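Local coordinates for protein putative chitobiase (Bacteroides thetaiotaomicron, PDB 3HNM) that is of unproven function but, as an F5/8 type C domain of a putative chitobiase, carries a magnesium ion and probably binds carbohydrate, at residues Phe80-Pro85 against Ser156-Tyr161; Thr96-Val102 against Phe141-Tyr147; Gln52-Trp57 against Ala89-Trp93. Residue numbers count along the deposited sequence, not the author numbering.

How the contacts relate
The three contacts belong to one F5/8 type C domain, a beta sandwich of two antiparallel sheets. Contact 1 pairs strands 74-83 and 156-166 in one sheet; contact 2 pairs strands 97-98 and 100-105 with strand 138-146, largely in the other. Their centres are about 11 Å apart, and Phe80, Phe82 and Leu157 meet Phe141, Val102 and Ser97 in the core. Contact 3, centred about 12 Å from the centre of contact 1 and about 15 Å from that of contact 2, joins edge strand 53-54 to the loop that follows strand 74-83. Along the chain contacts 1 and 3 interleave, while contact 2 falls within the span of contact 1, tying early and late strands together.

Contact 1: Phe80-Pro85 against Ser156-Tyr161; sequences FGFANP and SLGEVY
Extended segments 80-83 and 159-161 run antiparallel, their axes 4.4 Å apart at closest and 158° between directions. Gly81 and Tyr161 form a hydrogen-bonded pair: Gly81 N donates to Tyr161 O (3.1 Å) and Tyr161 N to Gly81 O (2.7 Å). Phe82 faces Val160 in a non-hydrogen-bonded pair, CA to CA 4.0 Å. Ala83 N donates to Glu159 O (2.6 Å) and Glu159 N to Ala83 O (3.0 Å), though both carbonyls are less surely placed. Gly158 and Glu159 both face Ala83, a classic beta bulge; a CB on Gly158 would collide with Asn84 O. Gly158 joins Ser43, Asp46, Asn48 and Thr51 in the magnesium site, and the Glu159 side chain is about 3 Å from the ion. Phe80 (chi1 t) sets CZ 3.3 Å from Val160 CG2, and Ala83 CB meets Tyr161 CE2 (chi1 m) at 3.8 Å. Asn84 OD1 accepts a hydrogen bond from Glu124 N, Val160 O accepts one from Lys15 NZ, and Ser156 OG is hydrogen-bonded to His91 O. Phe80 and Phe82 bond through their backbones to Met129 and Val127 of strand 127-136, Leu157 to Trp53 of strand 53-54, while the Phe80 and Phe82 rings meet Phe141 of the opposing sheet.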
loop_
_atom_site.group_PDB
_atom_site.type_symbol
_atom_site.label_atom_id
_atom_site.label_comp_id
_atom_site.label_asym_id
_atom_site.label_seq_id
_atom_site.Cartn_x
_atom_site.Cartn_y
_atom_site.Cartn_z
ATOM N N PHE A 80 6.892 6.237 5.250
ATOM C CA PHE A 80 6.013 5.410 4.428
ATOM C C PHE A 80 4.686 5.283 5.162
ATOM O O PHE A 80 4.643 5.271 6.389
ATOM C CB PHE A 80 6.632 4.021 4.217
ATOM C CG PHE A 80 5.728 3.045 3.509
ATOM C CD1 PHE A 80 4.707 2.395 4.197
ATOM C CD2 PHE A 80 5.875 2.806 2.149
ATOM C CE1 PHE A 80 3.846 1.531 3.541
ATOM C CE2 PHE A 80 5.015 1.940 1.484
ATOM C CZ PHE A 80 3.999 1.303 2.183
ATOM N N GLY A 81 3.598 5.194 4.412
ATOM C CA GLY A 81 2.303 5.061 5.048
ATOM C C GLY A 81 1.232 4.759 4.031
ATOM O O GLY A 81 1.510 4.662 2.841
ATOM N N PHE A 82 0.001 4.608 4.491
ATOM C CA PHE A 82 -1.104 4.325 3.584
ATOM C C PHE A 82 -2.357 5.014 4.100
ATOM O O PHE A 82 -2.333 5.647 5.156
ATOM C CB PHE A 82 -1.317 2.806 3.471
ATOM C CG PHE A 82 -1.489 2.111 4.802
ATOM C CD1 PHE A 82 -2.734 2.070 5.430
ATOM C CD2 PHE A 82 -0.400 1.505 5.432
ATOM C CE1 PHE A 82 -2.891 1.438 6.661
ATOM C CE2 PHE A 82 -0.547 0.869 6.668
ATOM C CZ PHE A 82 -1.794 0.835 7.282
ATOM N N ALA A 83 -3.448 4.901 3.355
ATOM C CA ALA A 83 -4.703 5.513 3.769
ATOM C C ALA A 83 -5.923 4.660 3.391
ATOM O O ALA A 83 -6.223 4.467 2.212
ATOM C CB ALA A 83 -4.829 6.900 3.153
ATOM N N ASN A 84 -6.623 4.153 4.398
ATOM C CA ASN A 84 -7.802 3.354 4.157
ATOM C C ASN A 84 -8.720 4.037 3.139
ATOM O O ASN A 84 -8.603 5.242 2.882
ATOM C CB ASN A 84 -8.539 3.107 5.473
ATOM C CG ASN A 84 -7.955 1.939 6.247
ATOM O OD1 ASN A 84 -7.749 2.013 7.468
ATOM N ND2 ASN A 84 -7.684 0.844 5.534
ATOM N N PRO A 85 -9.632 3.265 2.523
ATOM C CA PRO A 85 -10.558 3.809 1.531
ATOM C C PRO A 85 -11.418 4.911 2.103
ATOM O O PRO A 85 -11.710 4.931 3.300
ATOM C CB PRO A 85 -11.376 2.594 1.126
ATOM C CG PRO A 85 -10.375 1.510 1.215
ATOM C CD PRO A 85 -9.721 1.797 2.546
ATOM N N SER A 156 -10.055 -3.772 1.950
ATOM C CA SER A 156 -9.857 -2.862 0.836
ATOM C C SER A 156 -8.897 -1.769 1.292
ATOM O O SER A 156 -8.903 -1.374 2.458
ATOM C CB SER A 156 -11.181 -2.264 0.355
ATOM O OG SER A 156 -11.842 -1.555 1.375
ATOM N N LEU A 157 -8.058 -1.307 0.367
ATOM C CA LEU A 157 -7.054 -0.284 0.649
ATOM C C LEU A 157 -7.251 0.976 -0.179
ATOM O O LEU A 157 -7.517 0.905 -1.379
ATOM C CB LEU A 157 -5.662 -0.835 0.360
ATOM C CG LEU A 157 -4.555 -0.018 1.005
ATOM C CD1 LEU A 157 -4.720 -0.094 2.525
ATOM C CD2 LEU A 157 -3.200 -0.554 0.589
ATOM N N GLY A 158 -7.096 2.131 0.460
ATOM C CA GLY A 158 -7.251 3.386 -0.252
ATOM C C GLY A 158 -6.023 3.754 -1.069
ATOM O O GLY A 158 -6.095 3.858 -2.296
ATOM N N GLU A 159 -4.892 3.941 -0.394
ATOM C CA GLU A 159 -3.660 4.308 -1.077
ATOM C C GLU A 159 -2.394 4.257 -0.202
ATOM O O GLU A 159 -2.468 4.299 1.031
ATOM C CB GLU A 159 -3.821 5.697 -1.656
ATOM C CG GLU A 159 -2.724 6.079 -2.568
ATOM C CD GLU A 159 -3.171 7.117 -3.535
ATOM O OE1 GLU A 159 -3.621 8.182 -3.046
ATOM O OE2 GLU A 159 -3.085 6.874 -4.772
ATOM N N VAL A 160 -1.234 4.188 -0.859
ATOM C CA VAL A 160 0.073 4.111 -0.193
ATOM C C VAL A 160 1.014 5.285 -0.544
ATOM O O VAL A 160 1.298 5.530 -1.713
ATOM C CB VAL A 160 0.772 2.773 -0.557
ATOM C CG1 VAL A 160 0.699 2.544 -2.042
ATOM C CG2 VAL A 160 2.227 2.792 -0.117
ATOM N N TYR A 161 1.499 5.997 0.474
ATOM C CA TYR A 161 2.399 7.146 0.292
ATOM C C TYR A 161 3.841 6.789 0.657
ATOM O O TYR A 161 4.078 5.882 1.461
ATOM C CB TYR A 161 1.942 8.308 1.183
ATOM C CG TYR A 161 0.475 8.622 1.057
ATOM C CD1 TYR A 161 -0.055 9.044 -0.169
ATOM C CD2 TYR A 161 -0.388 8.476 2.149
ATOM C CE1 TYR A 161 -1.409 9.316 -0.320
ATOM C CE2 TYR A 161 -1.754 8.745 2.014
ATOM C CZ TYR A 161 -2.259 9.166 0.768
ATOM O OH TYR A 161 -3.607 9.432 0.598
#

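Contact 2: Thr96-Val102 against Phe141-Tyr147; sequences TSKAGYV and FVITDTY
Strands 100-102 and 141-146 run antiparallel at 172°, axes 4.9 Å apart at closest, and the first chain turns a corner at Ala99. Tyr101 and Val142 form a hydrogen-bonded pair, with Tyr101 N to Val142 O at 3.2 Å and Val142 N to Tyr101 O at 3.0 Å. Gly100 with Ile143 and Val102 with Phe141 are non-hydrogen-bonded pairs. Two classic beta bulges follow. Thr144 and Asp145 share Ala99, whose O accepts hydrogen bonds from Thr144 N (2.9 Å) and Asp145 N (3.2 Å); Lys98 and Ala99 share Asp145, whose O accepts them from Lys98 N (2.9 Å) and Ala99 N (3.2 Å). The psi values of Thr144 (-32°) and Lys98 (-38°) break the extended run. Both bulges coincide with the corner, where the chain passes from strand 97-98 to 100-105 of the F5/8 type C beta sandwich. Beyond, Tyr147 N donates to Thr96 O at 2.7 Å. Gly100, at phi/psi 160/-168, adopts angles that call for glycine.

Among the side chains, Lys98 (chi1 to chi3 t) makes a salt bridge from NZ to Asp145 OD2 (2.7 Å) and lays CD over the Tyr147 ring, 3.3 Å from its centroid, a CH-pi contact. Tyr101 (chi1 p) covers Val142, whose CB is 4.0 Å from the ring centroid. Thr96 OG1 bonds to Arg154 O and Tyr147 OH to Ser119 O.

Phe141 (chi1 t) points into the sandwich, stacking with Trp117 and meeting Phe80, Phe82 and Leu157 of the facing sheet. Strand 138-146 lies between strands 100-105 and 65-71; its Phe141 and Ile143 form backbone hydrogen bonds with Phe67 and Tyr65 of the latter.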
loop_
_atom_site.group_PDB
_atom_site.type_symbol
_atom_site.label_atom_id
_atom_site.label_comp_id
_atom_site.label_asym_id
_atom_site.label_seq_id
_atom_site.Cartn_x
_atom_site.Cartn_y
_atom_site.Cartn_z
ATOM N N THR A 96 -9.651 -2.789 6.601
ATOM C CA THR A 96 -9.463 -3.384 7.907
ATOM C C THR A 96 -8.028 -3.747 8.242
ATOM O O THR A 96 -7.779 -4.574 9.121
ATOM C CB THR A 96 -10.374 -4.627 8.045
ATOM O OG1 THR A 96 -10.239 -5.447 6.878
ATOM C CG2 THR A 96 -11.836 -4.204 8.188
ATOM N N SER A 97 -7.080 -3.125 7.548
ATOM C CA SER A 97 -5.663 -3.395 7.794
ATOM C C SER A 97 -5.389 -3.170 9.278
ATOM O O SER A 97 -5.688 -2.105 9.814
ATOM C CB SER A 97 -4.801 -2.464 6.947
ATOM O OG SER A 97 -5.173 -2.525 5.580
ATOM N N LYS A 98 -4.814 -4.179 9.928
ATOM C CA LYS A 98 -4.535 -4.124 11.356
ATOM C C LYS A 98 -3.061 -4.218 11.745
ATOM O O LYS A 98 -2.618 -3.557 12.681
ATOM C CB LYS A 98 -5.325 -5.221 12.070
ATOM C CG LYS A 98 -5.060 -5.315 13.540
ATOM C CD LYS A 98 -6.210 -5.988 14.217
ATOM C CE LYS A 98 -5.811 -6.562 15.557
ATOM N NZ LYS A 98 -4.924 -7.751 15.344
ATOM N N ALA A 99 -2.298 -5.040 11.040
ATOM C CA ALA A 99 -0.886 -5.186 11.339
ATOM C C ALA A 99 -0.166 -5.600 10.077
ATOM O O ALA A 99 -0.778 -6.110 9.137
ATOM C CB ALA A 99 -0.677 -6.227 12.439
ATOM N N GLY A 100 1.140 -5.376 10.057
ATOM C CA GLY A 100 1.931 -5.723 8.891
ATOM C C GLY A 100 3.248 -4.971 8.881
ATOM O O GLY A 100 3.614 -4.355 9.875
ATOM N N TYR A 101 3.943 -5.008 7.750
ATOM C CA TYR A 101 5.227 -4.356 7.628
ATOM C C TYR A 101 5.503 -3.963 6.181
ATOM O O TYR A 101 4.732 -4.304 5.293
ATOM C CB TYR A 101 6.314 -5.300 8.133
ATOM C CG TYR A 101 6.413 -6.578 7.331
ATOM C CD1 TYR A 101 5.506 -7.632 7.512
ATOM C CD2 TYR A 101 7.413 -6.728 6.375
ATOM C CE1 TYR A 101 5.611 -8.802 6.753
ATOM C CE2 TYR A 101 7.523 -7.876 5.621
ATOM C CZ TYR A 101 6.630 -8.903 5.810
ATOM O OH TYR A 101 6.774 -10.022 5.045
ATOM N N VAL A 102 6.601 -3.245 5.955
ATOM C CA VAL A 102 6.982 -2.795 4.616
ATOM C C VAL A 102 8.482 -3.017 4.464
ATOM O O VAL A 102 9.243 -2.658 5.357
ATOM C CB VAL A 102 6.622 -1.283 4.435
ATOM C CG1 VAL A 102 7.138 -0.485 5.600
ATOM C CG2 VAL A 102 7.168 -0.749 3.125
ATOM N N PHE A 141 4.892 -3.737 0.410
ATOM C CA PHE A 141 3.943 -3.550 1.491
ATOM C C PHE A 141 3.317 -4.920 1.775
ATOM O O PHE A 141 3.118 -5.716 0.856
ATOM C CB PHE A 141 2.920 -2.502 1.054
ATOM C CG PHE A 141 1.958 -2.127 2.115
ATOM C CD1 PHE A 141 2.402 -1.691 3.353
ATOM C CD2 PHE A 141 0.599 -2.272 1.903
ATOM C CE1 PHE A 141 1.497 -1.413 4.376
ATOM C CE2 PHE A 141 -0.316 -2.001 2.906
ATOM C CZ PHE A 141 0.132 -1.572 4.147
ATOM N N VAL A 142 3.037 -5.215 3.042
ATOM C CA VAL A 142 2.474 -6.519 3.399
ATOM C C VAL A 142 1.442 -6.425 4.525
ATOM O O VAL A 142 1.744 -5.910 5.593
ATOM C CB VAL A 142 3.605 -7.516 3.832
ATOM C CG1 VAL A 142 3.001 -8.830 4.276
ATOM C CG2 VAL A 142 4.588 -7.750 2.678
ATOM N N ILE A 143 0.224 -6.906 4.275
ATOM C CA ILE A 143 -0.832 -6.895 5.290
ATOM C C ILE A 143 -0.734 -8.264 5.938
ATOM O O ILE A 143 -0.791 -9.282 5.241
ATOM C CB ILE A 143 -2.266 -6.785 4.682
ATOM C CG1 ILE A 143 -2.326 -5.724 3.579
ATOM C CG2 ILE A 143 -3.276 -6.490 5.793
ATOM C CD1 ILE A 143 -2.470 -4.331 4.061
ATOM N N THR A 144 -0.583 -8.306 7.256
ATOM C CA THR A 144 -0.479 -9.596 7.932
ATOM C C THR A 144 -1.696 -9.903 8.785
ATOM O O THR A 144 -2.056 -11.063 8.943
ATOM C CB THR A 144 0.762 -9.682 8.803
ATOM O OG1 THR A 144 0.824 -8.541 9.671
ATOM C CG2 THR A 144 1.988 -9.745 7.934
ATOM N N ASP A 145 -2.330 -8.885 9.350
ATOM C CA ASP A 145 -3.529 -9.165 10.104
ATOM C C ASP A 145 -4.589 -8.157 9.736
ATOM O O ASP A 145 -4.283 -7.009 9.444
ATOM C CB ASP A 145 -3.287 -9.175 11.607
ATOM C CG ASP A 145 -4.329 -10.005 12.331
ATOM O OD1 ASP A 145 -4.649 -11.092 11.802
ATOM O OD2 ASP A 145 -4.822 -9.590 13.407
ATOM N N THR A 146 -5.839 -8.605 9.744
ATOM C CA THR A 146 -6.974 -7.780 9.358
ATOM C C THR A 146 -8.051 -7.745 10.445
ATOM O O THR A 146 -8.262 -8.728 11.151
ATOM C CB THR A 146 -7.558 -8.338 8.006
ATOM O OG1 THR A 146 -6.870 -7.735 6.901
ATOM C CG2 THR A 146 -9.050 -8.084 7.878
ATOM N N TYR A 147 -8.714 -6.603 10.604
ATOM C CA TYR A 147 -9.795 -6.500 11.581
ATOM C C TYR A 147 -10.963 -7.239 10.962
ATOM O O TYR A 147 -11.280 -7.035 9.794
ATOM C CB TYR A 147 -10.198 -5.050 11.810
ATOM C CG TYR A 147 -9.318 -4.324 12.783
ATOM C CD1 TYR A 147 -9.449 -4.521 14.154
ATOM C CD2 TYR A 147 -8.328 -3.460 12.331
ATOM C CE1 TYR A 147 -8.608 -3.875 15.052
ATOM C CE2 TYR A 147 -7.482 -2.812 13.214
ATOM C CZ TYR A 147 -7.624 -3.022 14.571
ATOM O OH TYR A 147 -6.770 -2.386 15.434
#

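Contact 3: Gln52-Trp57 against Ala89-Trp93; sequences QWLCRW and AAHVW
Three aromatic side chains, Trp57, His91 and Trp93, gather in a cluster backed by Leu54 at the margin of the F5/8 type C beta sandwich. Here short edge strand 53-54 and the chain just after it meet the irregular loop 89-93. The backbones do not pair, and the nearest CA atoms, those of Gln52 and Ala89, stay 6.0 Å apart. Gln52 (chi1 p, chi2 t) extends toward Ala89 and His91 and is itself largely covered by the loop. His91 (chi1 m, chi2 80°) points its ring back at the edge strand, where Leu54 (chi1 t, chi2 p) packs on its face: Leu54 CD1 lies 3.7 Å from the ring centroid, 13° off the normal, a CH-pi contact.

Trp57 (chi1 t, chi2 -85°) closes the other part of the cluster. Its six-membered ring sits obliquely to His91, centroids 5.0 Å apart and planes at 57°. Trp39 packs edge-to-face with His91, Arg154 makes a cation-pi contact with Trp57, and Tyr150 meets Trp93. Such partly exposed aromatic residues on loops are consistent with a carbohydrate-binding surface, as in relatives of this family, although no sugar is bound here. Trp93 (chi1 p) touches Trp57 rim to rim, with six-membered planes at 87° and Trp57 CH2 just 3.2 Å from Trp93 CH2.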
loop_
_atom_site.group_PDB
_atom_site.type_symbol
_atom_site.label_atom_id
_atom_site.label_comp_id
_atom_site.label_asym_id
_atom_site.label_seq_id
_atom_site.Cartn_x
_atom_site.Cartn_y
_atom_site.Cartn_z
ATOM N N GLN A 52 -10.155 2.943 -4.763
ATOM C CA GLN A 52 -9.666 1.917 -3.836
ATOM C C GLN A 52 -9.134 0.666 -4.514
ATOM O O GLN A 52 -9.068 0.580 -5.734
ATOM C CB GLN A 52 -10.791 1.495 -2.887
ATOM C CG GLN A 52 -11.781 0.568 -3.561
ATOM C CD GLN A 52 -12.995 0.289 -2.729
ATOM O OE1 GLN A 52 -13.801 -0.572 -3.062
ATOM N NE2 GLN A 52 -13.142 1.019 -1.641
ATOM N N TRP A 53 -8.746 -0.293 -3.678
ATOM C CA TRP A 53 -8.250 -1.600 -4.104
ATOM C C TRP A 53 -9.070 -2.622 -3.321
ATOM O O TRP A 53 -9.303 -2.447 -2.125
ATOM C CB TRP A 53 -6.771 -1.781 -3.752
ATOM C CG TRP A 53 -6.356 -3.229 -3.688
ATOM C CD1 TRP A 53 -5.984 -4.038 -4.736
ATOM C CD2 TRP A 53 -6.345 -4.058 -2.522
ATOM N NE1 TRP A 53 -5.747 -5.317 -4.291
ATOM C CE2 TRP A 53 -5.962 -5.361 -2.937
ATOM C CE3 TRP A 53 -6.627 -3.829 -1.164
ATOM C CZ2 TRP A 53 -5.852 -6.436 -2.030
ATOM C CZ3 TRP A 53 -6.519 -4.895 -0.269
ATOM C CH2 TRP A 53 -6.135 -6.183 -0.708
ATOM N N LEU A 54 -9.499 -3.687 -3.988
ATOM C CA LEU A 54 -10.288 -4.704 -3.319
ATOM C C LEU A 54 -9.596 -6.065 -3.401
ATOM O O LEU A 54 -9.048 -6.436 -4.439
ATOM C CB LEU A 54 -11.682 -4.777 -3.940
ATOM C CG LEU A 54 -12.752 -5.361 -3.026
ATOM C CD1 LEU A 54 -12.878 -4.467 -1.794
ATOM C CD2 LEU A 54 -14.091 -5.462 -3.764
ATOM N N CYS A 55 -9.598 -6.785 -2.285
ATOM C CA CYS A 55 -8.989 -8.110 -2.212
ATOM C C CYS A 55 -9.829 -9.076 -3.056
ATOM O O CYS A 55 -10.837 -8.672 -3.622
ATOM C CB CYS A 55 -9.000 -8.586 -0.772
ATOM S SG CYS A 55 -10.653 -8.599 -0.115
ATOM N N ARG A 56 -9.423 -10.342 -3.139
ATOM C CA ARG A 56 -10.194 -11.314 -3.903
ATOM C C ARG A 56 -11.496 -11.477 -3.134
ATOM O O ARG A 56 -11.484 -11.714 -1.925
ATOM C CB ARG A 56 -9.474 -12.649 -3.981
ATOM C CG ARG A 56 -9.564 -13.255 -5.341
ATOM C CD ARG A 56 -9.279 -14.724 -5.309
ATOM N NE ARG A 56 -9.743 -15.350 -6.537
ATOM C CZ ARG A 56 -9.921 -16.654 -6.688
ATOM N NH1 ARG A 56 -9.667 -17.476 -5.680
ATOM N NH2 ARG A 56 -10.355 -17.131 -7.844
ATOM N N TRP A 57 -12.618 -11.359 -3.830
ATOM C CA TRP A 57 -13.892 -11.428 -3.153
ATOM C C TRP A 57 -14.677 -12.710 -3.331
ATOM O O TRP A 57 -15.429 -13.114 -2.435
ATOM C CB TRP A 57 -14.732 -10.220 -3.569
ATOM C CG TRP A 57 -15.715 -9.775 -2.532
ATOM C CD1 TRP A 57 -16.963 -10.265 -2.331
ATOM C CD2 TRP A 57 -15.512 -8.765 -1.533
ATOM N NE1 TRP A 57 -17.558 -9.627 -1.269
ATOM C CE2 TRP A 57 -16.691 -8.702 -0.759
ATOM C CE3 TRP A 57 -14.448 -7.911 -1.217
ATOM C CZ2 TRP A 57 -16.842 -7.813 0.315
ATOM C CZ3 TRP A 57 -14.598 -7.027 -0.146
ATOM C CH2 TRP A 57 -15.790 -6.988 0.606
ATOM N N ALA A 89 -15.545 5.707 -2.275
ATOM C CA ALA A 89 -14.999 4.359 -2.381
ATOM C C ALA A 89 -16.111 3.394 -2.019
ATOM O O ALA A 89 -16.776 3.553 -0.994
ATOM C CB ALA A 89 -13.824 4.191 -1.439
ATOM N N ALA A 90 -16.315 2.389 -2.857
ATOM C CA ALA A 90 -17.385 1.428 -2.610
ATOM C C ALA A 90 -17.177 0.518 -1.395
ATOM O O ALA A 90 -18.079 -0.226 -1.019
ATOM C CB ALA A 90 -17.615 0.583 -3.861
ATOM N N HIS A 91 -16.001 0.574 -0.778
ATOM C CA HIS A 91 -15.733 -0.288 0.362
ATOM C C HIS A 91 -14.924 0.350 1.489
ATOM O O HIS A 91 -13.797 -0.073 1.755
ATOM C CB HIS A 91 -14.999 -1.553 -0.089
ATOM C CG HIS A 91 -15.796 -2.445 -0.993
ATOM N ND1 HIS A 91 -15.942 -2.199 -2.341
ATOM C CD2 HIS A 91 -16.427 -3.618 -0.755
ATOM C CE1 HIS A 91 -16.623 -3.185 -2.894
ATOM N NE2 HIS A 91 -16.927 -4.060 -1.954
ATOM N N VAL A 92 -15.490 1.354 2.153
ATOM C CA VAL A 92 -14.786 2.003 3.256
ATOM C C VAL A 92 -14.851 1.096 4.485
ATOM O O VAL A 92 -13.973 1.149 5.352
ATOM C CB VAL A 92 -15.392 3.385 3.602
ATOM C CG1 VAL A 92 -15.181 4.344 2.452
ATOM C CG2 VAL A 92 -16.866 3.248 3.906
ATOM N N TRP A 93 -15.883 0.258 4.557
ATOM C CA TRP A 93 -16.023 -0.660 5.685
ATOM C C TRP A 93 -15.017 -1.812 5.534
ATOM O O TRP A 93 -14.716 -2.525 6.497
ATOM C CB TRP A 93 -17.466 -1.224 5.789
ATOM C CG TRP A 93 -17.913 -2.036 4.591
ATOM C CD1 TRP A 93 -18.486 -1.555 3.457
ATOM C CD2 TRP A 93 -17.654 -3.431 4.342
ATOM N NE1 TRP A 93 -18.584 -2.551 2.506
ATOM C CE2 TRP A 93 -18.079 -3.710 3.026
ATOM C CE3 TRP A 93 -17.093 -4.462 5.101
ATOM C CZ2 TRP A 93 -17.963 -4.969 2.452
ATOM C CZ3 TRP A 93 -16.976 -5.719 4.527
ATOM C CH2 TRP A 93 -17.408 -5.959 3.215
#